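Local atomic coordinates of natural killer cell receptor Ly49C (Mus musculus, PDB entry 3C8J), a protein that serves as a disulfide-linked homodimeric lectin-like receptor on natural killer cells that recognises class I MHC molecules. Residues V81-C86 / F94-T99; I115-D120 / W149-N154. The protein carries 4 engineered substitutions. One frame throughout, in Å; residues are numbered along the deposited sequence.

Contact 1: V81-C86 / F94-T99; sequences VKYWFC and FIMNKT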
loop_
_atom_site.group_PDB
_atom_site.type_symbol
_atom_site.label_atom_id
_atom_site.label_comp_id
_atom_site.label_asym_id
_atom_site.label_seq_id
_atom_site.Cartn_x
_atom_site.Cartn_y
_atom_site.Cartn_z
ATOM N N VAL A 81 6.794 -6.755 19.005
ATOM C CA VAL A 81 6.010 -5.624 18.565
ATOM C C VAL A 81 6.156 -5.527 17.060
ATOM O O VAL A 81 7.259 -5.379 16.545
ATOM C CB VAL A 81 6.527 -4.333 19.189
ATOM C CG1 VAL A 81 5.710 -3.178 18.714
ATOM C CG2 VAL A 81 6.475 -4.422 20.689
ATOM N N LYS A 82 5.044 -5.608 16.346
ATOM C CA LYS A 82 5.088 -5.465 14.903
ATOM C C LYS A 82 3.869 -4.689 14.415
ATOM O O LYS A 82 2.877 -4.558 15.133
ATOM C CB LYS A 82 5.148 -6.845 14.249
ATOM C CG LYS A 82 3.956 -7.692 14.602
ATOM C CD LYS A 82 3.953 -9.029 13.910
ATOM C CE LYS A 82 3.135 -10.040 14.732
ATOM N NZ LYS A 82 1.825 -9.542 15.215
ATOM N N TYR A 83 3.965 -4.148 13.206
ATOM C CA TYR A 83 2.788 -3.672 12.478
ATOM C C TYR A 83 2.900 -4.152 11.035
ATOM O O TYR A 83 3.992 -4.539 10.589
ATOM C CB TYR A 83 2.617 -2.137 12.560
ATOM C CG TYR A 83 3.658 -1.336 11.806
ATOM C CD1 TYR A 83 3.434 -0.899 10.502
ATOM C CD2 TYR A 83 4.882 -1.033 12.406
ATOM C CE1 TYR A 83 4.398 -0.166 9.827
ATOM C CE2 TYR A 83 5.856 -0.334 11.747
ATOM C CZ TYR A 83 5.623 0.106 10.465
ATOM O OH TYR A 83 6.633 0.817 9.845
ATOM N N TRP A 84 1.785 -4.157 10.316
ATOM C CA TRP A 84 1.848 -4.447 8.907
ATOM C C TRP A 84 1.258 -3.322 8.050
ATOM O O TRP A 84 0.473 -2.512 8.534
ATOM C CB TRP A 84 1.211 -5.797 8.603
ATOM C CG TRP A 84 -0.248 -5.894 8.950
ATOM C CD1 TRP A 84 -0.790 -6.191 10.183
ATOM C CD2 TRP A 84 -1.346 -5.705 8.070
ATOM N NE1 TRP A 84 -2.160 -6.192 10.117
ATOM C CE2 TRP A 84 -2.534 -5.910 8.830
ATOM C CE3 TRP A 84 -1.457 -5.399 6.711
ATOM C CZ2 TRP A 84 -3.810 -5.827 8.265
ATOM C CZ3 TRP A 84 -2.738 -5.309 6.148
ATOM C CH2 TRP A 84 -3.892 -5.521 6.931
ATOM N N PHE A 85 1.630 -3.306 6.770
ATOM C CA PHE A 85 1.404 -2.173 5.880
ATOM C C PHE A 85 1.584 -2.657 4.434
ATOM O O PHE A 85 2.556 -3.365 4.105
ATOM C CB PHE A 85 2.465 -1.105 6.192
ATOM C CG PHE A 85 2.147 0.273 5.662
ATOM C CD1 PHE A 85 1.505 1.228 6.478
ATOM C CD2 PHE A 85 2.532 0.653 4.364
ATOM C CE1 PHE A 85 1.259 2.503 6.007
ATOM C CE2 PHE A 85 2.231 1.944 3.881
ATOM C CZ PHE A 85 1.610 2.848 4.701
ATOM N N CYS A 86 0.648 -2.295 3.569
ATOM C CA CYS A 86 0.735 -2.708 2.182
ATOM C C CYS A 86 1.131 -1.539 1.310
ATOM O O CYS A 86 1.003 -0.382 1.696
ATOM C CB CYS A 86 -0.575 -3.299 1.710
ATOM S SG CYS A 86 -1.065 -4.652 2.720
ATOM N N PHE A 94 6.690 -4.983 9.691
ATOM C CA PHE A 94 7.887 -4.385 10.248
ATOM C C PHE A 94 7.909 -4.836 11.684
ATOM O O PHE A 94 7.050 -4.447 12.474
ATOM C CB PHE A 94 7.880 -2.863 10.106
ATOM C CG PHE A 94 7.708 -2.388 8.684
ATOM C CD1 PHE A 94 6.464 -2.314 8.118
ATOM C CD2 PHE A 94 8.802 -2.014 7.914
ATOM C CE1 PHE A 94 6.298 -1.883 6.804
ATOM C CE2 PHE A 94 8.642 -1.569 6.595
ATOM C CZ PHE A 94 7.396 -1.517 6.049
ATOM N N ILE A 95 8.854 -5.717 11.998
ATOM C CA ILE A 95 8.979 -6.263 13.336
ATOM C C ILE A 95 9.957 -5.401 14.129
ATOM O O ILE A 95 11.159 -5.349 13.832
ATOM C CB ILE A 95 9.397 -7.746 13.306
ATOM C CG1 ILE A 95 8.449 -8.513 12.388
ATOM C CG2 ILE A 95 9.388 -8.338 14.720
ATOM C CD1 ILE A 95 8.528 -9.988 12.513
ATOM N N MET A 96 9.407 -4.733 15.137
ATOM C CA MET A 96 10.073 -3.659 15.863
ATOM C C MET A 96 10.717 -4.097 17.187
ATOM O O MET A 96 10.694 -3.359 18.174
ATOM C CB MET A 96 9.063 -2.521 16.070
ATOM C CG MET A 96 8.532 -1.941 14.754
ATOM S SD MET A 96 9.756 -1.248 13.599
ATOM C CE MET A 96 10.026 0.426 14.217
ATOM N N ASN A 97 11.257 -5.322 17.196
ATOM C CA ASN A 97 12.179 -5.827 18.232
ATOM C C ASN A 97 13.492 -6.102 17.558
ATOM O O ASN A 97 13.506 -6.564 16.418
ATOM C CB ASN A 97 11.743 -7.172 18.819
ATOM C CG ASN A 97 10.301 -7.207 19.191
ATOM O OD1 ASN A 97 9.433 -7.324 18.321
ATOM N ND2 ASN A 97 10.021 -7.135 20.493
ATOM N N LYS A 98 14.588 -5.883 18.272
ATOM C CA LYS A 98 15.908 -6.102 17.729
ATOM C C LYS A 98 16.316 -7.552 17.940
ATOM O O LYS A 98 16.576 -7.971 19.070
ATOM C CB LYS A 98 16.911 -5.159 18.383
ATOM C CG LYS A 98 16.669 -3.672 18.099
ATOM C CD LYS A 98 17.539 -2.801 19.031
ATOM C CE LYS A 98 17.613 -1.341 18.582
ATOM N NZ LYS A 98 18.245 -0.540 19.666
ATOM N N THR A 99 16.351 -8.314 16.846
ATOM C CA THR A 99 16.860 -9.684 16.868
ATOM C C THR A 99 18.045 -9.801 15.915
ATOM O O THR A 99 18.301 -8.874 15.143
ATOM C CB THR A 99 15.792 -10.741 16.451
ATOM O OG1 THR A 99 15.643 -10.752 15.024
ATOM C CG2 THR A 99 14.448 -10.486 17.126
#

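Contact 2: I115-D120 / W149-N154; sequences ILKIED and WAWIDN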
loop_
_atom_site.group_PDB
_atom_site.type_symbol
_atom_site.label_atom_id
_atom_site.label_comp_id
_atom_site.label_asym_id
_atom_site.label_seq_id
_atom_site.Cartn_x
_atom_site.Cartn_y
_atom_site.Cartn_z
ATOM N N ILE A 115 11.269 -13.205 5.232
ATOM C CA ILE A 115 12.133 -12.028 5.350
ATOM C C ILE A 115 12.255 -11.321 3.999
ATOM O O ILE A 115 12.292 -11.965 2.956
ATOM C CB ILE A 115 13.498 -12.397 6.027
ATOM C CG1 ILE A 115 14.373 -11.173 6.308
ATOM C CG2 ILE A 115 14.257 -13.496 5.251
ATOM C CD1 ILE A 115 15.706 -11.525 7.016
ATOM N N LEU A 116 12.300 -9.995 4.021
ATOM C CA LEU A 116 12.126 -9.195 2.807
ATOM C C LEU A 116 13.077 -9.458 1.657
ATOM O O LEU A 116 14.295 -9.488 1.817
ATOM C CB LEU A 116 12.134 -7.708 3.131
ATOM C CG LEU A 116 11.858 -6.765 1.959
ATOM C CD1 LEU A 116 10.444 -6.900 1.437
ATOM C CD2 LEU A 116 12.166 -5.351 2.343
ATOM N N LYS A 117 12.476 -9.639 0.485
ATOM C CA LYS A 117 13.174 -9.531 -0.780
ATOM C C LYS A 117 12.772 -8.216 -1.449
ATOM O O LYS A 117 11.592 -7.895 -1.546
ATOM C CB LYS A 117 12.858 -10.749 -1.656
ATOM C CG LYS A 117 13.011 -10.530 -3.152
ATOM C CD LYS A 117 13.918 -11.582 -3.782
ATOM C CE LYS A 117 13.652 -11.664 -5.252
ATOM N NZ LYS A 117 14.765 -12.329 -5.944
ATOM N N ILE A 118 13.761 -7.440 -1.879
ATOM C CA ILE A 118 13.502 -6.160 -2.546
ATOM C C ILE A 118 13.724 -6.349 -4.038
ATOM O O ILE A 118 14.768 -6.841 -4.433
ATOM C CB ILE A 118 14.390 -5.010 -2.007
ATOM C CG1 ILE A 118 14.157 -4.820 -0.501
ATOM C CG2 ILE A 118 14.052 -3.726 -2.722
ATOM C CD1 ILE A 118 14.912 -3.643 0.147
ATOM N N GLU A 119 12.729 -5.972 -4.844
ATOM C CA GLU A 119 12.758 -6.218 -6.288
ATOM C C GLU A 119 13.511 -5.160 -7.071
ATOM O O GLU A 119 14.307 -5.485 -7.951
ATOM C CB GLU A 119 11.350 -6.384 -6.871
ATOM C CG GLU A 119 10.561 -7.548 -6.299
ATOM C CD GLU A 119 11.151 -8.923 -6.622
ATOM O OE1 GLU A 119 12.198 -9.013 -7.332
ATOM O OE2 GLU A 119 10.553 -9.929 -6.158
ATOM N N ASP A 120 13.250 -3.899 -6.752
ATOM C CA ASP A 120 13.866 -2.791 -7.469
ATOM C C ASP A 120 14.100 -1.556 -6.601
ATOM O O ASP A 120 13.718 -1.538 -5.414
ATOM C CB ASP A 120 13.074 -2.451 -8.744
ATOM C CG ASP A 120 11.599 -2.291 -8.498
ATOM O OD1 ASP A 120 11.159 -2.245 -7.338
ATOM O OD2 ASP A 120 10.862 -2.189 -9.491
ATOM N N TRP A 149 26.462 -13.744 -2.487
ATOM C CA TRP A 149 25.307 -13.151 -1.822
ATOM C C TRP A 149 24.037 -13.808 -2.333
ATOM O O TRP A 149 24.005 -14.306 -3.461
ATOM C CB TRP A 149 25.310 -11.623 -1.977
ATOM C CG TRP A 149 26.434 -11.048 -1.168
ATOM C CD1 TRP A 149 27.738 -10.918 -1.554
ATOM C CD2 TRP A 149 26.372 -10.606 0.195
ATOM N NE1 TRP A 149 28.488 -10.396 -0.527
ATOM C CE2 TRP A 149 27.675 -10.196 0.560
ATOM C CE3 TRP A 149 25.335 -10.500 1.140
ATOM C CZ2 TRP A 149 27.976 -9.686 1.827
ATOM C CZ3 TRP A 149 25.635 -9.997 2.403
ATOM C CH2 TRP A 149 26.953 -9.597 2.733
ATOM N N ALA A 150 23.015 -13.860 -1.483
ATOM C CA ALA A 150 21.785 -14.573 -1.808
ATOM C C ALA A 150 20.572 -13.962 -1.146
ATOM O O ALA A 150 20.577 -13.662 0.045
ATOM C CB ALA A 150 21.892 -16.039 -1.417
ATOM N N TRP A 151 19.531 -13.781 -1.946
ATOM C CA TRP A 151 18.214 -13.438 -1.442
ATOM C C TRP A 151 17.540 -14.630 -0.781
ATOM O O TRP A 151 17.928 -15.780 -0.989
ATOM C CB TRP A 151 17.343 -12.865 -2.561
ATOM C CG TRP A 151 17.864 -11.537 -2.989
ATOM C CD1 TRP A 151 18.660 -11.286 -4.049
ATOM C CD2 TRP A 151 17.674 -10.286 -2.321
ATOM N NE1 TRP A 151 18.967 -9.962 -4.103
ATOM C CE2 TRP A 151 18.374 -9.321 -3.050
ATOM C CE3 TRP A 151 16.962 -9.889 -1.184
ATOM C CZ2 TRP A 151 18.396 -7.979 -2.686
ATOM C CZ3 TRP A 151 16.980 -8.554 -0.820
ATOM C CH2 TRP A 151 17.697 -7.616 -1.566
ATOM N N ILE A 152 16.533 -14.343 0.035
ATOM C CA ILE A 152 15.793 -15.383 0.719
ATOM C C ILE A 152 15.251 -16.456 -0.242
ATOM O O ILE A 152 15.257 -17.641 0.085
ATOM C CB ILE A 152 14.651 -14.781 1.567
ATOM C CG1 ILE A 152 13.900 -15.896 2.312
ATOM C CG2 ILE A 152 13.727 -13.889 0.708
ATOM C CD1 ILE A 152 14.715 -16.571 3.390
ATOM N N ASP A 153 14.797 -16.023 -1.422
ATOM C CA ASP A 153 14.166 -16.914 -2.400
ATOM C C ASP A 153 15.112 -17.502 -3.459
ATOM O O ASP A 153 14.674 -18.295 -4.289
ATOM C CB ASP A 153 12.951 -16.230 -3.066
ATOM C CG ASP A 153 13.337 -15.142 -4.081
ATOM O OD1 ASP A 153 14.540 -14.889 -4.314
ATOM O OD2 ASP A 153 12.409 -14.519 -4.651
ATOM N N ASN A 154 16.390 -17.109 -3.418
ATOM C CA ASN A 154 17.427 -17.531 -4.393
ATOM C C ASN A 154 17.220 -17.018 -5.810
ATOM O O ASN A 154 17.857 -17.494 -6.752
ATOM C CB ASN A 154 17.602 -19.050 -4.406
ATOM C CG ASN A 154 18.160 -19.568 -3.110
ATOM O OD1 ASN A 154 17.420 -20.058 -2.259
ATOM N ND2 ASN A 154 19.470 -19.439 -2.935
#

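Contact 1: V81-C86 / F94-T99
The two arms of the 82-88/90-96 hairpin of the lectin-like domain run antiparallel here. Tyr-83 and Phe-94 form a hydrogen-bonded pair: Phe-94 N gives a hydrogen to Tyr-83 O at 2.9 Å, nearly along the C=O axis, while Tyr-83 N reaches Phe-94 O from above the carbonyl plane. Next to them Lys-82 and Ile-95 make a non-hydrogen-bonded pair on the other face, after which Met-96 N bonds to Val-81 O. The corner at Asn-97 adds a side-chain clasp, its OD1 taking Val-81 N on an in-plane lone pair at 2.8 Å.

Tyr-83 is the side chain to follow. From CB, CG sits in the crowded position between backbone N and carbonyl carbon (chi1 69°), which lays the ring across toward the neighbouring strand. CE1 comes to 3.4 Å from Phe-94 CD1; CE2 lies 3.6 Å from Phe-94 CB and has Met-96 CG near the ring plane at 4.3 Å. CZ is 3.5 Å from Phe-94 CD1, and the OH ends over one face of the Phe-94 ring, offset toward its rim. The two rings are nearly parallel (17°) but slid so far that they scarcely overlap. Phe-85 CB borders the edge of the Phe-94 ring at CE1.

The Tyr-83 hydroxyl is hydrogen-bonded to His-130 NE2, at the end of helix 121-130. Across the dimer interface, Phe-85 meets Tyr-87 of the second subunit edge-to-face, and Cys-86 continues the sheet antiparallel into that chain. The chemistry thus implies a backbone-bonded hairpin whose aromatic face gains a polar tie to helix 121-130 through the tyrosine hydroxyl, in addition to the packing of Phe-94 on Leu-127, while its far end belongs to the dimer.

Contact 2: I115-D120 / W149-N154
Two hydrogen bonds grip Asp-153 OD1: one from Lys-117 NZ at 3.0 Å, which is also a salt bridge, and one from the backbone N of Gly-155. This is the point in the C-type lectin-like fold where the loop after helix 101-110 packs on the type I turn Trp-151 to Asn-154 that follows strand 148-151. The lysine nitrogen meets OD1 on its syn lone pair and has a second acceptor in Pro-156 O, so OD1 and NZ each have two partners. Lys-117 starts with CG anti to the backbone N (chi1 155°) and bends at chi2, so that its side chain crosses that of Asp-153 at about a right angle; its CD also passes 3.9 Å from Trp-151 CB. Glu-119 OE2 lies 5.2 Å from Asp-153 OD2; two carboxylates this close would tend to raise each other's pKa, which the lysine's positive charge may offset.

Away from the salt bridge, the indole packs on backbone and isoleucine on isoleucine. The six-membered part of the Trp-151 indole leans on the loop, with CZ3 3.6 Å from Ile-118 N, Leu-116 O at the ring edge and Ile-118 O over one face. Its NE1 is hydrogen-bonded to Asp-160 OD1, which helps fix the ring's rotation. Ile-152, the next residue of the turn, crosses Ile-115 obliquely, its CD1 3.6 Å from Ile-115 CG2 and its CG2 3.3 Å from Ile-115 O.

Overall arrangement
Both segments of contact 1 precede those of contact 2 in the sequence. Their centres lie 18 Å apart on opposite sides of the chain's centre, and the nearest atoms are still about 7 Å apart. Both reach the same mixed sheet, and the two helices bridge them: Leu-127 of helix 121-130 touches both Phe-94 and Leu-116, and Cys-104 of helix 101-110 touches both Thr-99 and Ile-115. Contact 1 sits at the subunit interface and runs up to residues 97-99, implicated in MHC class I binding, whereas contact 2 touches no other chain and packs loop against turn within a single lectin-like domain.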